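Local coordinates for urea carboxylase (Thermus thermophilus, PDB 3OEP), which is of unknown function but belongs with the KipI and KipA homologues, having been misassigned earlier as an allophanate hydrolase, at residues A[28-37]-A[49-60]; A[106-115]-A[125-133]. One frame throughout, in Å; residues are numbered along the deposited sequence.

Contact 1. Residues A[28-37]-A[49-60]; sequences LLRAPPPGLL and EYDPRRLSRGRL
The open end of the antiparallel hairpin made by strands 36-42 and 45-50 begins at Leu-36 and Tyr-50, a non-hydrogen-bonded pair, and shows how a turn delivers the chain into a three-stranded sheet. Backbone bonds flank the pair: Leu-37 N gives to Glu-49 O at 2.8 Å, and Asp-51 N reaches Gly-35 O, also at 2.8 Å. Gly-35 sits in the type II turn from Pro-33 to Leu-36, at a positive phi of 102°, where a beta carbon would collide with Leu-55 CB. Its bare CA lies over the centre of the Arg-54 guanidinium, while Asp-51 OD2 lies at that group's edge, in plane, in a salt bridge whose hydrogen bonds from Arg-54 NE and NH1 are weak. Leu-37 turns CG away from its own carbonyl carbon (chi1 -55°), which lays CD1 3.8 Å from Tyr-50 C and sends CD2 across the arginine. Cut back to an alanine, the residue would lose CG and both methyls, and a gap would probably open between the Tyr-50 backbone and the Arg-54 guanidinium. Glu-49 OE1, salt-bridged to Arg-249, lies 3.6 Å from Leu-37 CB. On the strand's other side, Leu-36 CD1 comes within 4.4 Å of Leu-60 CD1.

Contact 2. Residues A[106-115]-A[125-133]; sequences LHQKPLYRVY and FLAEVEPAL
Tyr-112 lies against Ala-127 and Glu-128 where the hairpin of strands 112-117 and 124-127 begins, in a domain assigned to the cyclophilin-like superfamily, and its ring joins a strand pair to a helix end. Tyr-112 CB touches Leu-126 CB at 4.1 Å. With CG set opposite the carbonyl carbon (chi1 -65°), the ring lies with its edge along the partner chain from Ala-127 to Val-129: Tyr-112 CD2 is 3.7 Å from Ala-127 C, and Tyr-112 CE2 lies 3.6 Å from Glu-128 O and also meets Val-129 CG2. Pro-110 CB sits over the centre of one face. At the tip, Tyr-112 OH donates to His-107 O, near the end of helix 100-108, at 2.7 Å. The same hydroxyl accepts from a water that donates to Leu-106 O as well and takes the N-H of Glu-130, so a single water ties the helix to the chain beyond the strand.

Further into the hairpin, Arg-113 and Ala-127 form a hydrogen-bonded pair, with Arg-113 N to Ala-127 O at 2.9 Å and a return bond from Ala-127 N. Val-114 and Leu-126 pair on the opposite face, where Val-114 CG2 and Leu-126 CD2, 3.5 Å apart, are closer than usual van der Waals contact. At the helix end, Leu-106 crosses Glu-130 at about a right angle, and Leu-106 CD1 meets Ala-132 CB at 3.7 Å.

In the fold
From the N terminus, the chain lays down strand 3-8 and helix 15-30 before contact 1 closes the hairpin 36-42/45-50, leading from helix 15-30 at one end into helix 57-66 at the other. Strand 45-50 is the middle of this three-stranded sheet. Later, contact 2 opens at the end of helix 100-108 and closes beyond strand 124-127, around the hairpin 112-117/124-127 of the seven-stranded sheet. The two loops are in series, neither nested nor crossed, with centres about 35 Å apart and nearest atoms about 12 Å apart. The two parts are nevertheless joined: Tyr-43, in the turn of the first hairpin, shares a backbone hydrogen bond with Tyr-115, and Asn-18 of helix 15-30 bonds Arg-113.

Contact 1. Residues A[28-37]-A[49-60]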
loop_
_atom_site.group_PDB
_atom_site.type_symbol
_atom_site.label_atom_id
_atom_site.label_comp_id
_atom_site.label_asym_id
_atom_site.label_seq_id
_atom_site.Cartn_x
_atom_site.Cartn_y
_atom_site.Cartn_z
ATOM N N LEU A 28 14.338 -16.415 -1.176
ATOM C CA LEU A 28 13.198 -16.470 -0.253
ATOM C C LEU A 28 11.872 -16.497 -0.997
ATOM O O LEU A 28 10.986 -17.274 -0.647
ATOM C CB LEU A 28 13.208 -15.289 0.718
ATOM C CG LEU A 28 14.248 -15.321 1.837
ATOM C CD1 LEU A 28 14.332 -13.960 2.516
ATOM C CD2 LEU A 28 13.928 -16.415 2.853
ATOM N N LEU A 29 11.734 -15.649 -2.014
ATOM C CA LEU A 29 10.470 -15.522 -2.748
ATOM C C LEU A 29 10.180 -16.772 -3.598
ATOM O O LEU A 29 9.021 -17.101 -3.868
ATOM C CB LEU A 29 10.463 -14.244 -3.600
ATOM C CG LEU A 29 10.470 -12.942 -2.778
ATOM C CD1 LEU A 29 10.886 -11.741 -3.611
ATOM C CD2 LEU A 29 9.100 -12.708 -2.127
ATOM N N ARG A 30 11.242 -17.468 -3.990
ATOM C CA ARG A 30 11.149 -18.738 -4.705
ATOM C C ARG A 30 10.547 -19.841 -3.827
ATOM O O ARG A 30 9.795 -20.688 -4.314
ATOM C CB ARG A 30 12.559 -19.138 -5.163
ATOM C CG ARG A 30 12.657 -20.254 -6.180
ATOM C CD ARG A 30 14.120 -20.430 -6.586
ATOM N NE ARG A 30 14.621 -19.223 -7.245
ATOM C CZ ARG A 30 15.807 -18.646 -7.037
ATOM N NH1 ARG A 30 16.684 -19.131 -6.162
ATOM N NH2 ARG A 30 16.118 -17.546 -7.713
ATOM N N ALA A 31 10.879 -19.818 -2.538
ATOM C CA ALA A 31 10.448 -20.844 -1.593
ATOM C C ALA A 31 10.226 -20.217 -0.216
ATOM O O ALA A 31 11.004 -20.450 0.709
ATOM C CB ALA A 31 11.493 -21.949 -1.518
ATOM N N PRO A 32 9.158 -19.410 -0.077
ATOM C CA PRO A 32 8.962 -18.642 1.151
ATOM C C PRO A 32 8.614 -19.527 2.337
ATOM O O PRO A 32 7.687 -20.333 2.238
ATOM C CB PRO A 32 7.791 -17.712 0.806
ATOM C CG PRO A 32 7.076 -18.387 -0.299
ATOM C CD PRO A 32 8.124 -19.120 -1.084
ATOM N N PRO A 33 9.360 -19.400 3.446
ATOM C CA PRO A 33 8.999 -20.175 4.626
ATOM C C PRO A 33 7.680 -19.695 5.225
ATOM O O PRO A 33 7.369 -18.503 5.137
ATOM C CB PRO A 33 10.153 -19.910 5.598
ATOM C CG PRO A 33 10.798 -18.687 5.133
ATOM C CD PRO A 33 10.572 -18.592 3.661
ATOM N N PRO A 34 6.899 -20.616 5.810
ATOM C CA PRO A 34 5.678 -20.229 6.513
ATOM C C PRO A 34 5.954 -19.131 7.542
ATOM O O PRO A 34 6.876 -19.261 8.349
ATOM C CB PRO A 34 5.246 -21.526 7.201
ATOM C CG PRO A 34 5.800 -22.602 6.352
ATOM C CD PRO A 34 7.073 -22.080 5.766
ATOM N N GLY A 35 5.179 -18.053 7.489
ATOM C CA GLY A 35 5.371 -16.919 8.394
ATOM C C GLY A 35 6.090 -15.730 7.778
ATOM O O GLY A 35 6.045 -14.633 8.335
ATOM N N LEU A 36 6.765 -15.932 6.645
ATOM C CA LEU A 36 7.365 -14.814 5.914
ATOM C C LEU A 36 6.262 -14.040 5.206
ATOM O O LEU A 36 5.501 -14.619 4.429
ATOM C CB LEU A 36 8.388 -15.295 4.887
ATOM C CG LEU A 36 9.116 -14.163 4.154
ATOM C CD1 LEU A 36 10.018 -13.414 5.126
ATOM C CD2 LEU A 36 9.902 -14.682 2.968
ATOM N N LEU A 37 6.190 -12.740 5.484
ATOM C CA LEU A 37 5.154 -11.867 4.940
ATOM C C LEU A 37 5.645 -11.048 3.753
ATOM O O LEU A 37 4.874 -10.752 2.849
ATOM C CB LEU A 37 4.625 -10.942 6.040
ATOM C CG LEU A 37 4.102 -11.637 7.298
ATOM C CD1 LEU A 37 3.555 -10.620 8.288
ATOM C CD2 LEU A 37 3.035 -12.677 6.953
ATOM N N GLU A 49 9.833 -8.996 6.468
ATOM C CA GLU A 49 8.674 -8.862 7.333
ATOM C C GLU A 49 8.133 -10.259 7.615
ATOM O O GLU A 49 8.034 -11.088 6.710
ATOM C CB GLU A 49 7.623 -8.001 6.643
ATOM C CG GLU A 49 6.604 -7.379 7.563
ATOM C CD GLU A 49 5.496 -6.698 6.783
ATOM O OE1 GLU A 49 4.842 -7.385 5.974
ATOM O OE2 GLU A 49 5.285 -5.484 6.961
ATOM N N TYR A 50 7.803 -10.527 8.871
ATOM C CA TYR A 50 7.427 -11.873 9.271
ATOM C C TYR A 50 6.437 -11.862 10.428
ATOM O O TYR A 50 6.346 -10.888 11.177
ATOM C CB TYR A 50 8.683 -12.676 9.636
ATOM C CG TYR A 50 9.436 -12.108 10.818
ATOM C CD1 TYR A 50 10.280 -11.014 10.670
ATOM C CD2 TYR A 50 9.280 -12.649 12.090
ATOM C CE1 TYR A 50 10.959 -10.482 11.756
ATOM C CE2 TYR A 50 9.952 -12.124 13.183
ATOM C CZ TYR A 50 10.792 -11.041 13.009
ATOM O OH TYR A 50 11.464 -10.517 14.090
ATOM N N ASP A 51 5.686 -12.954 10.547
ATOM C CA ASP A 51 4.759 -13.155 11.653
ATOM C C ASP A 51 5.494 -13.932 12.736
ATOM O O ASP A 51 5.765 -15.122 12.562
ATOM C CB ASP A 51 3.529 -13.939 11.189
ATOM C CG ASP A 51 2.525 -14.189 12.313
ATOM O OD1 ASP A 51 2.848 -13.955 13.498
ATOM O OD2 ASP A 51 1.401 -14.633 12.003
ATOM N N PRO A 52 5.823 -13.269 13.858
ATOM C CA PRO A 52 6.647 -13.908 14.884
ATOM C C PRO A 52 6.000 -15.123 15.552
ATOM O O PRO A 52 6.706 -15.932 16.156
ATOM C CB PRO A 52 6.880 -12.787 15.906
ATOM C CG PRO A 52 5.806 -11.824 15.684
ATOM C CD PRO A 52 5.444 -11.897 14.238
ATOM N N ARG A 53 4.679 -15.251 15.450
ATOM C CA ARG A 53 3.985 -16.426 15.978
ATOM C C ARG A 53 4.320 -17.692 15.184
ATOM O O ARG A 53 4.284 -18.791 15.734
ATOM C CB ARG A 53 2.471 -16.204 15.984
ATOM C CG ARG A 53 2.009 -15.077 16.901
ATOM N N ARG A 54 4.639 -17.543 13.898
ATOM C CA ARG A 54 4.925 -18.693 13.029
ATOM C C ARG A 54 6.394 -18.836 12.650
ATOM O O ARG A 54 6.859 -19.941 12.386
ATOM C CB ARG A 54 4.084 -18.622 11.756
ATOM C CG ARG A 54 2.662 -19.130 11.925
ATOM C CD ARG A 54 1.894 -18.994 10.629
ATOM N NE ARG A 54 1.739 -17.590 10.257
ATOM C CZ ARG A 54 1.476 -17.144 9.029
ATOM N NH1 ARG A 54 1.359 -15.837 8.820
ATOM N NH2 ARG A 54 1.332 -17.986 8.008
ATOM N N LEU A 55 7.114 -17.718 12.611
ATOM C CA LEU A 55 8.512 -17.708 12.203
ATOM C C LEU A 55 9.302 -16.786 13.115
ATOM O O LEU A 55 9.021 -15.600 13.183
ATOM C CB LEU A 55 8.610 -17.226 10.753
ATOM C CG LEU A 55 9.984 -17.140 10.097
ATOM C CD1 LEU A 55 10.728 -18.465 10.200
ATOM C CD2 LEU A 55 9.828 -16.706 8.638
ATOM N N SER A 56 10.279 -17.329 13.832
ATOM C CA SER A 56 11.122 -16.500 14.696
ATOM C C SER A 56 12.185 -15.782 13.870
ATOM O O SER A 56 12.588 -16.261 12.808
ATOM C CB SER A 56 11.785 -17.350 15.783
ATOM O OG SER A 56 12.690 -18.286 15.223
ATOM N N ARG A 57 12.646 -14.636 14.365
ATOM C CA ARG A 57 13.741 -13.918 13.725
ATOM C C ARG A 57 14.975 -14.809 13.601
ATOM O O ARG A 57 15.638 -14.817 12.566
ATOM C CB ARG A 57 14.104 -12.665 14.521
ATOM C CG ARG A 57 15.179 -11.804 13.866
ATOM C CD ARG A 57 15.572 -10.638 14.754
ATOM N NE ARG A 57 16.118 -11.095 16.030
ATOM C CZ ARG A 57 16.375 -10.308 17.075
ATOM N NH1 ARG A 57 16.141 -9.000 17.017
ATOM N NH2 ARG A 57 16.869 -10.836 18.189
ATOM N N GLY A 58 15.276 -15.552 14.665
ATOM C CA GLY A 58 16.426 -16.450 14.678
ATOM C C GLY A 58 16.337 -17.547 13.636
ATOM O O GLY A 58 17.322 -17.843 12.952
ATOM N N ARG A 59 15.161 -18.156 13.518
ATOM C CA ARG A 59 14.936 -19.192 12.512
ATOM C C ARG A 59 15.083 -18.596 11.120
ATOM O O ARG A 59 15.699 -19.197 10.242
ATOM C CB ARG A 59 13.554 -19.827 12.679
ATOM N N LEU A 60 14.536 -17.397 10.929
ATOM C CA LEU A 60 14.657 -16.701 9.656
ATOM C C LEU A 60 16.118 -16.365 9.338
ATOM O O LEU A 60 16.571 -16.566 8.212
ATOM C CB LEU A 60 13.788 -15.435 9.665
ATOM C CG LEU A 60 13.745 -14.594 8.392
ATOM C CD1 LEU A 60 13.359 -15.420 7.178
ATOM C CD2 LEU A 60 12.775 -13.441 8.582
#

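Contact 2. Residues A[106-115]-A[125-133]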
loop_
_atom_site.group_PDB
_atom_site.type_symbol
_atom_site.label_atom_id
_atom_site.label_comp_id
_atom_site.label_asym_id
_atom_site.label_seq_id
_atom_site.Cartn_x
_atom_site.Cartn_y
_atom_site.Cartn_z
ATOM N N LEU A 106 22.979 11.257 -23.835
ATOM C CA LEU A 106 23.436 10.883 -22.494
ATOM C C LEU A 106 22.451 9.944 -21.813
ATOM O O LEU A 106 22.852 8.967 -21.183
ATOM C CB LEU A 106 23.671 12.122 -21.617
ATOM C CG LEU A 106 24.965 12.896 -21.889
ATOM C CD1 LEU A 106 24.913 14.287 -21.260
ATOM C CD2 LEU A 106 26.191 12.135 -21.389
ATOM N N HIS A 107 21.160 10.229 -21.944
ATOM C CA HIS A 107 20.155 9.377 -21.318
ATOM C C HIS A 107 20.178 7.943 -21.857
ATOM O O HIS A 107 19.996 6.995 -21.099
ATOM C CB HIS A 107 18.745 9.951 -21.441
ATOM C CG HIS A 107 17.749 9.222 -20.598
ATOM N ND1 HIS A 107 16.802 8.365 -21.122
ATOM C CD2 HIS A 107 17.610 9.157 -19.252
ATOM C CE1 HIS A 107 16.096 7.839 -20.134
ATOM N NE2 HIS A 107 16.571 8.299 -18.991
ATOM N N GLN A 108 20.418 7.791 -23.158
ATOM C CA GLN A 108 20.443 6.473 -23.793
ATOM C C GLN A 108 21.759 5.723 -23.613
ATOM O O GLN A 108 21.820 4.535 -23.892
ATOM C CB GLN A 108 20.192 6.602 -25.290
ATOM C CG GLN A 108 18.814 7.100 -25.646
ATOM C CD GLN A 108 18.712 7.474 -27.096
ATOM O OE1 GLN A 108 18.551 6.613 -27.964
ATOM N NE2 GLN A 108 18.800 8.770 -27.379
ATOM N N LYS A 109 22.809 6.411 -23.178
ATOM C CA LYS A 109 24.150 5.806 -23.151
ATOM C C LYS A 109 24.323 4.599 -22.206
ATOM O O LYS A 109 24.840 3.567 -22.629
ATOM C CB LYS A 109 25.222 6.870 -22.880
ATOM C CG LYS A 109 26.644 6.385 -23.090
ATOM C CD LYS A 109 27.629 7.548 -23.047
ATOM C CE LYS A 109 29.067 7.086 -23.276
ATOM N NZ LYS A 109 29.652 6.446 -22.062
ATOM N N PRO A 110 23.902 4.711 -20.930
ATOM C CA PRO A 110 24.195 3.607 -20.016
ATOM C C PRO A 110 23.409 2.324 -20.256
ATOM O O PRO A 110 22.317 2.349 -20.820
ATOM C CB PRO A 110 23.805 4.169 -18.634
ATOM C CG PRO A 110 23.722 5.625 -18.802
ATOM C CD PRO A 110 23.285 5.845 -20.221
ATOM N N LEU A 111 23.979 1.212 -19.814
ATOM C CA LEU A 111 23.197 0.012 -19.567
ATOM C C LEU A 111 22.777 0.110 -18.108
ATOM O O LEU A 111 23.585 -0.115 -17.203
ATOM C CB LEU A 111 24.016 -1.251 -19.823
ATOM C CG LEU A 111 23.244 -2.556 -19.601
ATOM C CD1 LEU A 111 22.026 -2.633 -20.516
ATOM C CD2 LEU A 111 24.166 -3.749 -19.821
ATOM N N TYR A 112 21.527 0.493 -17.883
ATOM C CA TYR A 112 21.028 0.717 -16.530
ATOM C C TYR A 112 20.703 -0.591 -15.838
ATOM O O TYR A 112 20.507 -1.615 -16.483
ATOM C CB TYR A 112 19.760 1.551 -16.559
ATOM C CG TYR A 112 19.931 2.964 -17.067
ATOM C CD1 TYR A 112 19.714 3.272 -18.400
ATOM C CD2 TYR A 112 20.302 3.992 -16.209
ATOM C CE1 TYR A 112 19.860 4.573 -18.867
ATOM C CE2 TYR A 112 20.441 5.292 -16.663
ATOM C CZ TYR A 112 20.216 5.577 -17.994
ATOM O OH TYR A 112 20.349 6.870 -18.457
ATOM N N ARG A 113 20.642 -0.531 -14.515
ATOM C CA ARG A 113 20.198 -1.634 -13.687
ATOM C C ARG A 113 19.013 -1.168 -12.848
ATOM O O ARG A 113 19.017 -0.043 -12.337
ATOM C CB ARG A 113 21.341 -2.070 -12.773
ATOM C CG ARG A 113 21.006 -3.181 -11.812
ATOM C CD ARG A 113 22.188 -3.452 -10.887
ATOM N NE ARG A 113 21.830 -4.444 -9.884
ATOM C CZ ARG A 113 21.965 -5.761 -10.027
ATOM N NH1 ARG A 113 22.482 -6.287 -11.136
ATOM N NH2 ARG A 113 21.583 -6.562 -9.037
ATOM N N VAL A 114 18.009 -2.026 -12.707
ATOM C CA VAL A 114 16.892 -1.774 -11.804
ATOM C C VAL A 114 17.341 -2.067 -10.373
ATOM O O VAL A 114 17.475 -3.230 -9.989
ATOM C CB VAL A 114 15.660 -2.651 -12.134
ATOM C CG1 VAL A 114 14.528 -2.371 -11.147
ATOM C CG2 VAL A 114 15.202 -2.412 -13.577
ATOM N N TYR A 115 17.583 -1.014 -9.597
ATOM C CA TYR A 115 18.022 -1.147 -8.205
ATOM C C TYR A 115 16.866 -1.299 -7.214
ATOM O O TYR A 115 17.051 -1.815 -6.115
ATOM C CB TYR A 115 18.871 0.058 -7.801
ATOM C CG TYR A 115 20.300 -0.059 -8.256
ATOM C CD1 TYR A 115 20.676 0.335 -9.531
ATOM C CD2 TYR A 115 21.267 -0.594 -7.417
ATOM C CE1 TYR A 115 21.990 0.222 -9.953
ATOM C CE2 TYR A 115 22.594 -0.709 -7.833
ATOM C CZ TYR A 115 22.940 -0.300 -9.104
ATOM O OH TYR A 115 24.245 -0.413 -9.532
ATOM N N PHE A 125 13.378 2.073 -10.302
ATOM C CA PHE A 125 14.434 3.031 -10.020
ATOM C C PHE A 125 15.694 2.467 -10.654
ATOM O O PHE A 125 16.175 1.408 -10.255
ATOM C CB PHE A 125 14.626 3.236 -8.517
ATOM C CG PHE A 125 13.564 4.107 -7.860
ATOM C CD1 PHE A 125 12.662 4.865 -8.609
ATOM C CD2 PHE A 125 13.505 4.198 -6.484
ATOM C CE1 PHE A 125 11.705 5.659 -7.983
ATOM C CE2 PHE A 125 12.556 4.988 -5.860
ATOM C CZ PHE A 125 11.660 5.716 -6.604
ATOM N N LEU A 126 16.193 3.175 -11.664
ATOM C CA LEU A 126 17.321 2.743 -12.478
ATOM C C LEU A 126 18.548 3.615 -12.235
ATOM O O LEU A 126 18.424 4.815 -12.022
ATOM C CB LEU A 126 16.935 2.851 -13.949
ATOM C CG LEU A 126 15.728 2.032 -14.400
ATOM C CD1 LEU A 126 15.000 2.730 -15.548
ATOM C CD2 LEU A 126 16.177 0.660 -14.809
ATOM N N ALA A 127 19.730 3.007 -12.286
ATOM C CA ALA A 127 20.991 3.746 -12.174
ATOM C C ALA A 127 22.019 3.025 -13.044
ATOM O O ALA A 127 21.826 1.841 -13.325
ATOM C CB ALA A 127 21.453 3.808 -10.705
ATOM N N GLU A 128 23.102 3.677 -13.486
ATOM C CA GLU A 128 23.477 5.061 -13.167
ATOM C C GLU A 128 23.311 6.019 -14.343
ATOM O O GLU A 128 23.805 5.765 -15.449
ATOM C CB GLU A 128 24.961 5.122 -12.773
ATOM C CG GLU A 128 25.337 4.328 -11.536
ATOM C CD GLU A 128 26.840 4.315 -11.255
ATOM O OE1 GLU A 128 27.641 4.835 -12.073
ATOM O OE2 GLU A 128 27.224 3.760 -10.208
ATOM N N VAL A 129 22.676 7.154 -14.078
ATOM C CA VAL A 129 22.658 8.278 -15.013
ATOM C C VAL A 129 24.084 8.815 -15.187
ATOM O O VAL A 129 24.840 8.946 -14.213
ATOM C CB VAL A 129 21.709 9.404 -14.498
ATOM C CG1 VAL A 129 21.835 10.679 -15.326
ATOM C CG2 VAL A 129 20.268 8.924 -14.493
ATOM N N GLU A 130 24.458 9.100 -16.435
ATOM C CA GLU A 130 25.771 9.675 -16.739
ATOM C C GLU A 130 26.006 10.932 -15.906
ATOM O O GLU A 130 25.093 11.724 -15.726
ATOM C CB GLU A 130 25.873 10.041 -18.222
ATOM C CG GLU A 130 25.934 8.852 -19.172
ATOM C CD GLU A 130 27.227 8.064 -19.054
ATOM O OE1 GLU A 130 28.309 8.660 -19.230
ATOM O OE2 GLU A 130 27.158 6.845 -18.798
ATOM N N PRO A 131 27.238 11.126 -15.398
ATOM C CA PRO A 131 27.531 12.314 -14.594
ATOM C C PRO A 131 27.027 13.641 -15.177
ATOM O O PRO A 131 26.454 14.451 -14.446
ATOM C CB PRO A 131 29.057 12.303 -14.519
ATOM C CG PRO A 131 29.399 10.848 -14.545
ATOM C CD PRO A 131 28.408 10.229 -15.487
ATOM N N ALA A 132 27.213 13.841 -16.480
ATOM C CA ALA A 132 26.814 15.088 -17.140
ATOM C C ALA A 132 25.307 15.341 -17.134
ATOM O O ALA A 132 24.883 16.474 -17.328
ATOM C CB ALA A 132 27.340 15.122 -18.582
ATOM N N LEU A 133 24.508 14.293 -16.910
ATOM C CA LEU A 133 23.046 14.405 -16.918
ATOM C C LEU A 133 22.443 14.429 -15.507
ATOM O O LEU A 133 21.227 14.465 -15.346
ATOM C CB LEU A 133 22.447 13.268 -17.754
ATOM C CG LEU A 133 20.935 13.241 -17.991
ATOM C CD1 LEU A 133 20.403 14.585 -18.495
ATOM C CD2 LEU A 133 20.572 12.114 -18.965
HETATM O O HOH W 1 22.361 8.838 -18.431
HETATM O O HOH W 2 24.699 1.971 -15.119
HETATM O O HOH W 3 24.466 0.278 -12.594
HETATM O O HOH W 4 26.339 1.377 -9.456
#